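Local coordinates for DUF3120 domain-containing protein (Bordetella pertussis, PDB 6RGN) that is a type III secretion effector whose N-terminal domain, the part described here, targets membranes and probably binds the phosphoinositide PIP2, at residues Q97-L102 / Q136-Q141. Numbering follows the deposited sequence.
Sequences QQLRDL and QQLHEQ. With SO4 (sulfate ion), chain C.
Leu-138 and Leu-99 make the apolar half of this contact between helix 124-140 and helix 96-112: CD1 of Leu-138 lies 4.1 Å from CD2 of Leu-99, and the two side chains approach at a slant. These leucine methyls meet in the gap between backbones whose CA atoms, at the same pair, are 10.0 Å apart. Leu-99, its CG swung opposite the backbone N (chi1 -173°), extends its isobutyl group toward the other helix, where it also packs on Ile-131, Tyr-134 and Lys-135; Phe-88 of helix 76-90 touches it as well.

His-139, one residue on, carries the polar half. Its ring turns an edge to Arg-100, CE1 standing 4.3 Å from NH2, and no hydrogen bond joins the two. A sulfate, probably from the crystallisation liquor, lies beside both. NE2 of His-139 donates to sulfate O2 over 3.2 Å at an N-H...O angle of 151°; NH2 of Arg-100 comes within 3.5 Å of that oxygen, close but not bonded. Glu-140 faces back along its own helix, OE2 accepting from Gln-136 NE2 on the syn side (3.0 Å, 159°), one turn away.

The 90 Å² buried reflects just two touching pairs, where the start of helix 96-112 meets the C-terminal end of helix 124-140, roughly antiparallel, in a helical bundle consistent with the BteA-like membrane-localisation domain family.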
ATOM      1  N   GLN A  97       3.230  10.902  -8.237  1.00 22.01           N
ATOM      2  CA  GLN A  97       4.467  10.947  -7.412  1.00 22.82           C
ATOM      3  C   GLN A  97       4.229  10.190  -6.102  1.00 20.91           C
ATOM      4  O   GLN A  97       5.056   9.369  -5.706  1.00 19.38           O
ATOM      5  CB  GLN A  97       4.917  12.376  -7.112  1.00 25.52           C
ATOM      6  CG  GLN A  97       6.371  12.446  -6.642  1.00 27.28           C
ATOM      7  CD  GLN A  97       7.379  12.332  -7.773  1.00 29.59           C
ATOM      8  OE1 GLN A  97       7.517  11.304  -8.429  1.00 30.40           O
ATOM      9  NE2 GLN A  97       8.161  13.382  -7.994  1.00 33.11           N
ATOM     10  N   GLN A  98       3.102  10.424  -5.448  1.00 21.03           N
ATOM     11  CA  GLN A  98       2.752   9.689  -4.198  1.00 20.21           C
ATOM     12  C   GLN A  98       2.596   8.183  -4.490  1.00 18.40           C
ATOM     13  O   GLN A  98       2.927   7.322  -3.636  1.00 16.68           O
ATOM     14  CB  GLN A  98       1.534  10.424  -3.650  1.00 22.99           C
ATOM     15  CG  GLN A  98       1.423  10.407  -2.141  1.00 25.91           C
ATOM     16  CD  GLN A  98       2.611  10.950  -1.382  1.00 27.52           C
ATOM     17  OE1 GLN A  98       2.890  12.139  -1.433  1.00 31.77           O
ATOM     18  NE2 GLN A  98       3.312  10.084  -0.660  1.00 27.29           N
ATOM     19  N   LEU A  99       2.050   7.829  -5.645  1.00 18.04           N
ATOM     20  CA  LEU A  99       1.757   6.411  -5.968  1.00 17.33           C
ATOM     21  C   LEU A  99       3.088   5.693  -6.138  1.00 16.98           C
ATOM     22  O   LEU A  99       3.225   4.534  -5.644  1.00 17.08           O
ATOM     23  CB  LEU A  99       0.928   6.381  -7.257  1.00 18.14           C
ATOM     24  CG  LEU A  99       0.387   5.015  -7.655  1.00 18.27           C
ATOM     25  CD1 LEU A  99      -0.225   4.257  -6.514  1.00 17.69           C
ATOM     26  CD2 LEU A  99      -0.621   5.145  -8.783  1.00 19.83           C
ATOM     27  N   ARG A 100       4.016   6.334  -6.847  1.00 17.52           N
ATOM     28  CA  ARG A 100       5.420   5.875  -6.990  1.00 18.55           C
ATOM     29  C   ARG A 100       6.042   5.652  -5.604  1.00 18.14           C
ATOM     30  O   ARG A 100       6.622   4.575  -5.386  1.00 17.24           O
ATOM     31  CB  ARG A 100       6.213   6.846  -7.859  1.00 20.59           C
ATOM     32  CG  ARG A 100       5.875   6.664  -9.333  1.00 22.28           C
ATOM     33  CD  ARG A 100       6.689   7.491 -10.309  1.00 25.09           C
ATOM     34  NE  ARG A 100       6.306   7.210 -11.695  1.00 26.84           N
ATOM     35  CZ  ARG A 100       6.745   7.932 -12.707  1.00 30.50           C
ATOM     36  NH1 ARG A 100       7.657   8.864 -12.486  1.00 32.05           N
ATOM     37  NH2 ARG A 100       6.398   7.641 -13.950  1.00 32.92           N
ATOM     38  N   ASP A 101       5.858   6.580  -4.687  1.00 18.25           N
ATOM     39  CA  ASP A 101       6.480   6.481  -3.350  1.00 18.61           C
ATOM     40  C   ASP A 101       5.951   5.230  -2.666  1.00 16.39           C
ATOM     41  O   ASP A 101       6.752   4.568  -1.945  1.00 15.47           O
ATOM     42  CB  ASP A 101       6.156   7.660  -2.445  1.00 20.24           C
ATOM     43  CG  ASP A 101       6.645   8.997  -2.937  1.00 23.31           C
ATOM     44  OD1 ASP A 101       7.603   9.022  -3.730  1.00 25.99           O
ATOM     45  OD2 ASP A 101       6.054  10.061  -2.468  1.00 25.55           O
ATOM     46  N   LEU A 102       4.627   4.993  -2.774  1.00 15.28           N
ATOM     47  CA  LEU A 102       4.021   3.791  -2.181  1.00 14.76           C
ATOM     48  C   LEU A 102       4.660   2.519  -2.761  1.00 14.18           C
ATOM     49  O   LEU A 102       4.969   1.562  -2.016  1.00 13.00           O
ATOM     50  CB  LEU A 102       2.516   3.797  -2.432  1.00 14.73           C
ATOM     51  CG  LEU A 102       1.853   2.494  -2.059  1.00 14.32           C
ATOM     52  CD1 LEU A 102       2.179   2.153  -0.608  1.00 14.57           C
ATOM     53  CD2 LEU A 102       0.335   2.604  -2.285  1.00 15.55           C
ATOM     54  N   GLN A 136      -2.111   3.456 -14.694  1.00 25.63           N
ATOM     55  CA  GLN A 136      -2.696   3.495 -16.062  1.00 29.51           C
ATOM     56  C   GLN A 136      -3.680   4.668 -16.151  1.00 30.05           C
ATOM     57  O   GLN A 136      -3.625   5.447 -17.109  1.00 31.22           O
ATOM     58  CB  GLN A 136      -3.375   2.157 -16.371  1.00 31.43           C
ATOM     59  CG  GLN A 136      -4.206   2.172 -17.648  1.00 36.07           C
ATOM     60  CD  GLN A 136      -4.989   0.894 -17.834  1.00 38.15           C
ATOM     61  OE1 GLN A 136      -4.743  -0.082 -17.140  1.00 38.82           O
ATOM     62  NE2 GLN A 136      -5.887   0.860 -18.817  1.00 42.84           N
ATOM     63  N   GLN A 137      -4.589   4.764 -15.197  1.00 29.29           N
ATOM     64  CA  GLN A 137      -5.638   5.816 -15.163  1.00 30.90           C
ATOM     65  C   GLN A 137      -5.002   7.213 -15.134  1.00 29.83           C
ATOM     66  O   GLN A 137      -5.567   8.131 -15.770  1.00 30.83           O
ATOM     67  CB  GLN A 137      -6.487   5.622 -13.915  1.00 31.46           C
ATOM     68  CG  GLN A 137      -7.627   6.606 -13.773  1.00 34.74           C
ATOM     69  CD  GLN A 137      -8.653   6.028 -12.831  1.00 36.85           C
ATOM     70  OE1 GLN A 137      -9.571   5.306 -13.260  1.00 43.02           O
ATOM     71  NE2 GLN A 137      -8.552   6.389 -11.552  1.00 36.75           N
ATOM     72  N   LEU A 138      -3.921   7.403 -14.363  1.00 27.85           N
ATOM     73  CA  LEU A 138      -3.261   8.738 -14.285  1.00 28.52           C
ATOM     74  C   LEU A 138      -2.464   9.028 -15.564  1.00 31.21           C
ATOM     75  O   LEU A 138      -2.437  10.179 -15.970  1.00 32.86           O
ATOM     76  CB  LEU A 138      -2.394   8.825 -13.037  1.00 26.02           C
ATOM     77  CG  LEU A 138      -3.181   8.723 -11.734  1.00 24.58           C
ATOM     78  CD1 LEU A 138      -2.251   8.466 -10.601  1.00 22.72           C
ATOM     79  CD2 LEU A 138      -4.043   9.949 -11.505  1.00 25.98           C
ATOM     80  N   HIS A 139      -1.873   8.009 -16.188  1.00 33.80           N
ATOM     81  CA  HIS A 139      -1.162   8.118 -17.489  1.00 38.02           C
ATOM     82  C   HIS A 139      -2.146   8.531 -18.588  1.00 43.04           C
ATOM     83  O   HIS A 139      -1.770   9.354 -19.448  1.00 46.22           O
ATOM     84  CB  HIS A 139      -0.431   6.809 -17.809  1.00 38.97           C
ATOM     85  CG  HIS A 139       0.822   6.670 -17.015  1.00 38.21           C
ATOM     86  ND1 HIS A 139       1.812   7.654 -16.998  1.00 40.13           N
ATOM     87  CD2 HIS A 139       1.263   5.682 -16.204  1.00 38.29           C
ATOM     88  CE1 HIS A 139       2.790   7.269 -16.184  1.00 38.70           C
ATOM     89  NE2 HIS A 139       2.462   6.080 -15.667  1.00 37.35           N
ATOM     90  N   GLU A 140      -3.371   8.014 -18.539  1.00 45.75           N
ATOM     91  CA  GLU A 140      -4.449   8.284 -19.522  1.00 50.09           C
ATOM     92  C   GLU A 140      -5.003   9.699 -19.331  1.00 51.11           C
ATOM     93  O   GLU A 140      -5.505  10.232 -20.320  1.00 51.65           O
ATOM     94  CB  GLU A 140      -5.565   7.251 -19.389  1.00 52.36           C
ATOM     95  CG  GLU A 140      -5.170   5.865 -19.873  1.00 54.40           C
ATOM     96  CD  GLU A 140      -6.253   4.828 -19.631  1.00 57.60           C
ATOM     97  OE1 GLU A 140      -7.351   5.221 -19.137  1.00 58.86           O
ATOM     98  OE2 GLU A 140      -6.000   3.632 -19.918  1.00 60.20           O
ATOM     99  N   GLN A 141      -4.930  10.232 -18.101  1.00 49.93           N
ATOM    100  CA  GLN A 141      -5.212  11.637 -17.672  1.00 52.19           C
ATOM    101  C   GLN A 141      -6.531  11.639 -16.904  1.00 51.93           C
ATOM    102  O   GLN A 141      -6.464  11.158 -15.793  1.00 47.93           O
ATOM    103  CB  GLN A 141      -5.229  12.671 -18.806  1.00 56.82           C
ATOM    104  CG  GLN A 141      -3.852  12.939 -19.417  1.00 59.28           C
ATOM    105  CD  GLN A 141      -2.744  12.999 -18.386  1.00 58.59           C
ATOM    106  OE1 GLN A 141      -1.806  12.201 -18.400  1.00 59.02           O
ATOM    107  NE2 GLN A 141      -2.841  13.945 -17.459  1.00 59.56           N
TER
HETATM  108  S   SO4 C 202       5.068   3.177 -15.059  0.50 51.69           S
HETATM  109  O1  SO4 C 202       3.863   2.928 -15.803  0.50 50.27           O
HETATM  110  O2  SO4 C 202       4.949   4.447 -14.381  0.50 51.57           O
HETATM  111  O3  SO4 C 202       6.191   3.203 -15.957  0.50 45.22           O
HETATM  112  O4  SO4 C 202       5.255   2.143 -14.086  0.50 47.52           O